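PDB 2QSB: UPF0147 protein Ta0600 from Thermoplasma acidophilum DSM 1728, which is of unknown function, a small protein of the uncharacterised UPF0147 family that folds as a four-helix bundle. Local coordinates for residues D25-V35 and M64-G74. Residues are numbered along the deposited sequence; the frame is centred on the assembly and turned at random. Where two conformers were deposited one is given.
Sequences DITVPKNVRKV and MANDPNVPAHG
V28 and G74 come within 6.1 Å of each other at their CA atoms, and V32 and M64 within 6.5 Å, where two helix-to-helix connections meet at one end of the four-helix bundle. The two links are built alike: each has an Asx turn on an aspartate, D25 or D67, within a type I turn, followed by a proline N-cap, P29 or P71, that starts the next helix. The pyrrolidine rings approach each other end-on, CD of P29 3.7 Å from CD of P71. Next to them, V28 CG1 lies 4.0 Å from the CA of G74, at a point where glycine leaves room for the valine, and CG2 of V32 packs on CG2 of V70. Beyond V28, NE2 of H73 donates to OG1 of T27 (2.8 Å), tilted 19° from the imidazole plane. That hydroxyl in turn donates to OD1 of D25, which also accepts the backbone N of T27 from the same face of the carboxylate. On the other flank, N31 has CG between its backbone N and carbonyl carbon (chi1 71°), which brings the amide to D67. ND2 of N31 donates to OD2 of D67 at 3.1 Å, with the carboxylate turned 79° to the amide, while a water donates to OD1 of N31 and, weakly, to OD2 of D67. In one of its two modelled conformers, selenomethionine M64 folds across one face of this amide. An alanine in place of N31 would probably leave OD2 of D67 without its direct partner across the interface and the water without OD1. V32 and V28 also touch L22 of helix 6-23, extending the apolar layer into the bundle. Polar bonds thus flank an apolar centre: T27–H73 joins the link before helix 30-43 to the start of helix 72-88, and N31–D67 joins helix 30-43 to the link after helix 50-65.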
ATOM      1  N   ASP A  25      -3.694  10.768  -5.531  1.00 11.89           N
ATOM      2  CA  ASP A  25      -2.578  11.532  -6.061  1.00 12.27           C
ATOM      3  C   ASP A  25      -2.633  11.594  -7.587  1.00 12.57           C
ATOM      4  O   ASP A  25      -2.318  10.637  -8.258  1.00 12.80           O
ATOM      5  CB  ASP A  25      -1.267  10.875  -5.609  1.00 13.02           C
ATOM      6  CG  ASP A  25      -0.073  11.702  -5.957  1.00 13.60           C
ATOM      7  OD1 ASP A  25      -0.216  12.696  -6.708  1.00 13.82           O
ATOM      8  OD2 ASP A  25       1.022  11.329  -5.499  1.00 18.57           O
ATOM      9  N   ILE A  26      -3.007  12.751  -8.132  1.00 13.44           N
ATOM     10  CA  ILE A  26      -3.127  12.904  -9.594  1.00 15.34           C
ATOM     11  C   ILE A  26      -1.777  12.888 -10.307  1.00 14.84           C
ATOM     12  O   ILE A  26      -1.735  12.826 -11.548  1.00 17.23           O
ATOM     13  CB  ILE A  26      -3.970  14.156  -9.960  1.00 16.65           C
ATOM     14  CG1 ILE A  26      -3.527  15.337  -9.115  1.00 18.70           C
ATOM     15  CG2 ILE A  26      -5.460  13.866  -9.697  1.00 19.64           C
ATOM     16  CD1 ILE A  26      -2.225  15.924  -9.437  1.00 22.46           C
ATOM     17  N   THR A  27      -0.677  12.915  -9.547  1.00 12.53           N
ATOM     18  CA  THR A  27       0.660  12.913 -10.176  1.00 12.74           C
ATOM     19  C   THR A  27       1.222  11.508 -10.406  1.00 12.48           C
ATOM     20  O   THR A  27       2.333  11.381 -10.914  1.00 13.75           O
ATOM     21  CB  THR A  27       1.681  13.735  -9.403  1.00 12.98           C
ATOM     22  OG1 THR A  27       1.996  13.097  -8.158  1.00 12.70           O
ATOM     23  CG2 THR A  27       1.216  15.147  -9.190  1.00 14.58           C
ATOM     24  N   VAL A  28       0.480  10.469 -10.027  1.00 12.03           N
ATOM     25  CA  VAL A  28       0.863   9.102 -10.394  1.00 12.42           C
ATOM     26  C   VAL A  28      -0.182   8.553 -11.367  1.00 12.83           C
ATOM     27  O   VAL A  28      -1.268   9.118 -11.482  1.00 13.80           O
ATOM     28  CB  VAL A  28       1.030   8.188  -9.156  1.00 11.95           C
ATOM     29  CG1 VAL A  28       2.054   8.817  -8.196  1.00 13.08           C
ATOM     30  CG2 VAL A  28      -0.324   7.915  -8.453  1.00 13.54           C
ATOM     31  N   PRO A  29       0.151   7.495 -12.117  1.00 13.18           N
ATOM     32  CA  PRO A  29      -0.798   6.989 -13.090  1.00 14.05           C
ATOM     33  C   PRO A  29      -2.067   6.444 -12.466  1.00 13.12           C
ATOM     34  O   PRO A  29      -2.107   6.026 -11.305  1.00 12.61           O
ATOM     35  CB  PRO A  29      -0.011   5.886 -13.808  1.00 15.01           C
ATOM     36  CG  PRO A  29       1.450   6.286 -13.644  1.00 15.26           C
ATOM     37  CD  PRO A  29       1.467   6.831 -12.233  1.00 13.76           C
ATOM     38  N   LYS A  30      -3.113   6.439 -13.283  0.50 13.40           N
ATOM     39  CA  LYS A  30      -4.409   5.874 -12.935  0.50 13.28           C
ATOM     40  C   LYS A  30      -4.279   4.499 -12.300  0.50 12.72           C
ATOM     41  O   LYS A  30      -4.921   4.223 -11.284  0.50 11.76           O
ATOM     42  CB  LYS A  30      -5.266   5.744 -14.195  0.50 14.16           C
ATOM     43  CG  LYS A  30      -6.750   5.563 -13.902  0.50 17.29           C
ATOM     44  CD  LYS A  30      -7.585   5.975 -15.114  0.50 20.55           C
ATOM     45  CE  LYS A  30      -8.722   6.941 -14.749  0.50 23.00           C
ATOM     46  NZ  LYS A  30      -9.980   6.281 -14.285  0.50 25.19           N
ATOM     47  N   ASN A  31      -3.435   3.648 -12.880  1.00 12.62           N
ATOM     48  CA  ASN A  31      -3.357   2.258 -12.424  1.00 13.44           C
ATOM     49  C   ASN A  31      -2.768   2.185 -11.020  1.00 12.34           C
ATOM     50  O   ASN A  31      -3.175   1.331 -10.241  1.00 12.21           O
ATOM     51  CB  ASN A  31      -2.666   1.308 -13.417  1.00 14.32           C
ATOM     52  CG  ASN A  31      -1.153   1.526 -13.522  1.00 16.00           C
ATOM     53  OD1 ASN A  31      -0.636   2.617 -13.304  1.00 15.09           O
ATOM     54  ND2 ASN A  31      -0.435   0.464 -13.915  1.00 19.21           N
ATOM     55  N   VAL A  32      -1.886   3.116 -10.678  1.00 11.30           N
ATOM     56  CA  VAL A  32      -1.345   3.177  -9.314  1.00 11.18           C
ATOM     57  C   VAL A  32      -2.421   3.637  -8.330  1.00 10.72           C
ATOM     58  O   VAL A  32      -2.549   3.058  -7.243  1.00 10.57           O
ATOM     59  CB  VAL A  32      -0.112   4.091  -9.222  1.00 11.13           C
ATOM     60  CG1 VAL A  32       0.387   4.226  -7.771  1.00 12.45           C
ATOM     61  CG2 VAL A  32       1.003   3.567 -10.138  1.00 12.97           C
ATOM     62  N   ARG A  33      -3.208   4.643  -8.701  0.70 10.43           N
ATOM     63  CA  ARG A  33      -4.292   5.057  -7.807  0.70 10.69           C
ATOM     64  C   ARG A  33      -5.252   3.898  -7.544  0.70 10.12           C
ATOM     65  O   ARG A  33      -5.673   3.675  -6.407  0.70 10.05           O
ATOM     66  CB  ARG A  33      -5.071   6.257  -8.346  0.70 10.84           C
ATOM     67  CG  ARG A  33      -4.242   7.535  -8.469  0.70 10.58           C
ATOM     68  CD  ARG A  33      -5.129   8.809  -8.651  0.70 12.88           C
ATOM     69  NE  ARG A  33      -5.771   8.856  -9.967  0.70 14.82           N
ATOM     70  CZ  ARG A  33      -5.156   9.228 -11.088  0.70 15.79           C
ATOM     71  NH1 ARG A  33      -3.877   9.592 -11.066  0.70 17.40           N
ATOM     72  NH2 ARG A  33      -5.832   9.239 -12.232  0.70 17.26           N
ATOM     73  N   LYS A  34      -5.564   3.137  -8.590  1.00 10.51           N
ATOM     74  CA  LYS A  34      -6.480   2.009  -8.460  1.00 11.03           C
ATOM     75  C   LYS A  34      -5.917   0.895  -7.577  1.00 10.99           C
ATOM     76  O   LYS A  34      -6.649   0.334  -6.764  1.00 10.76           O
ATOM     77  CB  LYS A  34      -6.853   1.493  -9.860  1.00 13.46           C
ATOM     78  CG  LYS A  34      -7.714   0.239  -9.898  1.00 17.48           C
ATOM     79  CD  LYS A  34      -9.041   0.398  -9.208  1.00 22.58           C
ATOM     80  CE  LYS A  34      -9.881  -0.849  -9.517  1.00 25.12           C
ATOM     81  NZ  LYS A  34     -10.816  -1.257  -8.449  1.00 27.28           N
ATOM     82  N   VAL A  35      -4.642   0.589  -7.741  0.70 10.88           N
ATOM     83  CA  VAL A  35      -4.038  -0.408  -6.873  0.70 10.01           C
ATOM     84  C   VAL A  35      -4.059   0.087  -5.417  0.70  9.30           C
ATOM     85  O   VAL A  35      -4.353  -0.678  -4.500  0.70  9.19           O
ATOM     86  CB  VAL A  35      -2.628  -0.807  -7.358  0.70 10.62           C
ATOM     87  CG1 VAL A  35      -1.839  -1.510  -6.251  0.70 11.87           C
ATOM     88  CG2 VAL A  35      -2.758  -1.709  -8.591  0.70 12.52           C
HETATM   89  N   MSE A  64       3.372  -2.739  -8.851  0.70 13.10           N
HETATM   90  CA  MSE A  64       3.360  -1.336  -9.208  0.70 13.22           C
HETATM   91  C   MSE A  64       4.752  -0.722  -9.111  0.70 13.02           C
HETATM   92  O   MSE A  64       5.160   0.022 -10.012  0.70 13.13           O
HETATM   93  CB  MSE A  64       2.363  -0.564  -8.342  0.70 14.08           C
HETATM   94  CG  MSE A  64       0.883  -0.807  -8.662  0.70 12.65           C
HETATM   95 SE   MSE A  64       0.406  -0.383 -10.529  0.60 15.42          SE
HETATM   96  CE  MSE A  64       1.616   1.152 -10.818  0.70 21.59           C
ATOM     97  N   ALA A  65       5.509  -1.048  -8.062  1.00 12.59           N
ATOM     98  CA  ALA A  65       6.836  -0.445  -7.896  1.00 12.80           C
ATOM     99  C   ALA A  65       7.738  -0.784  -9.082  1.00 13.64           C
ATOM    100  O   ALA A  65       8.653  -0.017  -9.372  1.00 14.63           O
ATOM    101  CB  ALA A  65       7.459  -0.864  -6.572  1.00 13.25           C
ATOM    102  N   ASN A  66       7.465  -1.913  -9.739  1.00 13.72           N
ATOM    103  CA  ASN A  66       8.228  -2.378 -10.900  1.00 14.69           C
ATOM    104  C   ASN A  66       7.679  -1.969 -12.252  1.00 14.79           C
ATOM    105  O   ASN A  66       8.246  -2.325 -13.292  1.00 16.60           O
ATOM    106  CB  ASN A  66       8.409  -3.889 -10.813  1.00 15.97           C
ATOM    107  CG  ASN A  66       9.438  -4.256  -9.769  1.00 16.22           C
ATOM    108  OD1 ASN A  66      10.625  -3.978  -9.938  1.00 20.96           O
ATOM    109  ND2 ASN A  66       8.999  -4.801  -8.658  1.00 19.25           N
ATOM    110  N   ASP A  67       6.606  -1.188 -12.254  1.00 14.14           N
ATOM    111  CA  ASP A  67       5.999  -0.728 -13.504  1.00 15.19           C
ATOM    112  C   ASP A  67       6.821   0.477 -13.985  1.00 15.92           C
ATOM    113  O   ASP A  67       6.941   1.472 -13.285  1.00 14.98           O
ATOM    114  CB  ASP A  67       4.531  -0.358 -13.244  1.00 15.36           C
ATOM    115  CG  ASP A  67       3.823   0.180 -14.473  1.00 16.95           C
ATOM    116  OD1 ASP A  67       4.498   0.740 -15.360  1.00 21.16           O
ATOM    117  OD2 ASP A  67       2.593   0.003 -14.569  1.00 18.04           O
ATOM    118  N   PRO A  68       7.453   0.376 -15.167  1.00 18.17           N
ATOM    119  CA  PRO A  68       8.326   1.490 -15.592  1.00 18.73           C
ATOM    120  C   PRO A  68       7.633   2.838 -15.858  1.00 18.59           C
ATOM    121  O   PRO A  68       8.312   3.878 -15.942  1.00 19.68           O
ATOM    122  CB  PRO A  68       8.992   0.948 -16.864  1.00 19.83           C
ATOM    123  CG  PRO A  68       8.022  -0.046 -17.368  1.00 20.34           C
ATOM    124  CD  PRO A  68       7.490  -0.736 -16.128  1.00 19.26           C
ATOM    125  N   ASN A  69       6.304   2.839 -15.960  1.00 17.16           N
ATOM    126  CA  ASN A  69       5.550   4.081 -16.137  1.00 16.49           C
ATOM    127  C   ASN A  69       5.376   4.873 -14.852  1.00 15.43           C
ATOM    128  O   ASN A  69       4.948   6.020 -14.878  1.00 16.33           O
ATOM    129  CB  ASN A  69       4.188   3.793 -16.784  1.00 18.26           C
ATOM    130  CG  ASN A  69       4.331   3.286 -18.207  1.00 22.65           C
ATOM    131  OD1 ASN A  69       5.111   3.835 -18.987  1.00 27.57           O
ATOM    132  ND2 ASN A  69       3.631   2.210 -18.528  1.00 26.75           N
ATOM    133  N   VAL A  70       5.700   4.275 -13.707  1.00 13.31           N
ATOM    134  CA  VAL A  70       5.523   4.978 -12.455  1.00 12.26           C
ATOM    135  C   VAL A  70       6.658   6.012 -12.272  1.00 11.76           C
ATOM    136  O   VAL A  70       7.820   5.675 -12.387  1.00 12.18           O
ATOM    137  CB  VAL A  70       5.469   3.976 -11.283  1.00 11.87           C
ATOM    138  CG1 VAL A  70       5.231   4.703  -9.977  1.00 11.69           C
ATOM    139  CG2 VAL A  70       4.361   2.969 -11.538  1.00 13.68           C
ATOM    140  N   PRO A  71       6.327   7.270 -11.944  1.00 10.85           N
ATOM    141  CA  PRO A  71       7.370   8.290 -11.711  1.00 11.29           C
ATOM    142  C   PRO A  71       8.155   8.000 -10.442  1.00 10.29           C
ATOM    143  O   PRO A  71       7.650   7.361  -9.506  1.00 10.23           O
ATOM    144  CB  PRO A  71       6.550   9.586 -11.522  1.00 13.03           C
ATOM    145  CG  PRO A  71       5.207   9.114 -11.068  1.00 14.07           C
ATOM    146  CD  PRO A  71       4.967   7.816 -11.801  1.00 12.08           C
ATOM    147  N   ALA A  72       9.377   8.504 -10.381  1.00 10.27           N
ATOM    148  CA  ALA A  72      10.261   8.233  -9.267  1.00 10.38           C
ATOM    149  C   ALA A  72       9.614   8.511  -7.925  1.00 10.60           C
ATOM    150  O   ALA A  72       9.759   7.719  -6.986  1.00 10.28           O
ATOM    151  CB  ALA A  72      11.550   9.066  -9.405  1.00 12.09           C
ATOM    152  N   HIS A  73       8.934   9.650  -7.780  1.00 10.53           N
ATOM    153  CA  HIS A  73       8.364   9.972  -6.468  1.00 10.29           C
ATOM    154  C   HIS A  73       7.280   8.978  -6.082  1.00 10.38           C
ATOM    155  O   HIS A  73       7.119   8.652  -4.889  1.00 10.34           O
ATOM    156  CB  HIS A  73       7.818  11.406  -6.390  1.00 11.60           C
ATOM    157  CG  HIS A  73       6.571  11.642  -7.185  1.00 11.73           C
ATOM    158  ND1 HIS A  73       6.574  11.837  -8.548  1.00 12.38           N
ATOM    159  CD2 HIS A  73       5.278  11.696  -6.795  1.00 13.65           C
ATOM    160  CE1 HIS A  73       5.331  12.016  -8.961  1.00 13.28           C
ATOM    161  NE2 HIS A  73       4.524  11.927  -7.914  1.00 13.37           N
ATOM    162  N   GLY A  74       6.550   8.467  -7.076  1.00 10.25           N
ATOM    163  CA  GLY A  74       5.500   7.464  -6.799  1.00  9.32           C
ATOM    164  C   GLY A  74       6.120   6.136  -6.414  1.00  8.69           C
ATOM    165  O   GLY A  74       5.587   5.435  -5.561  1.00  8.88           O
TER
HETATM  166  O   HOH W   1       1.820   3.046 -14.394  1.00 21.70           O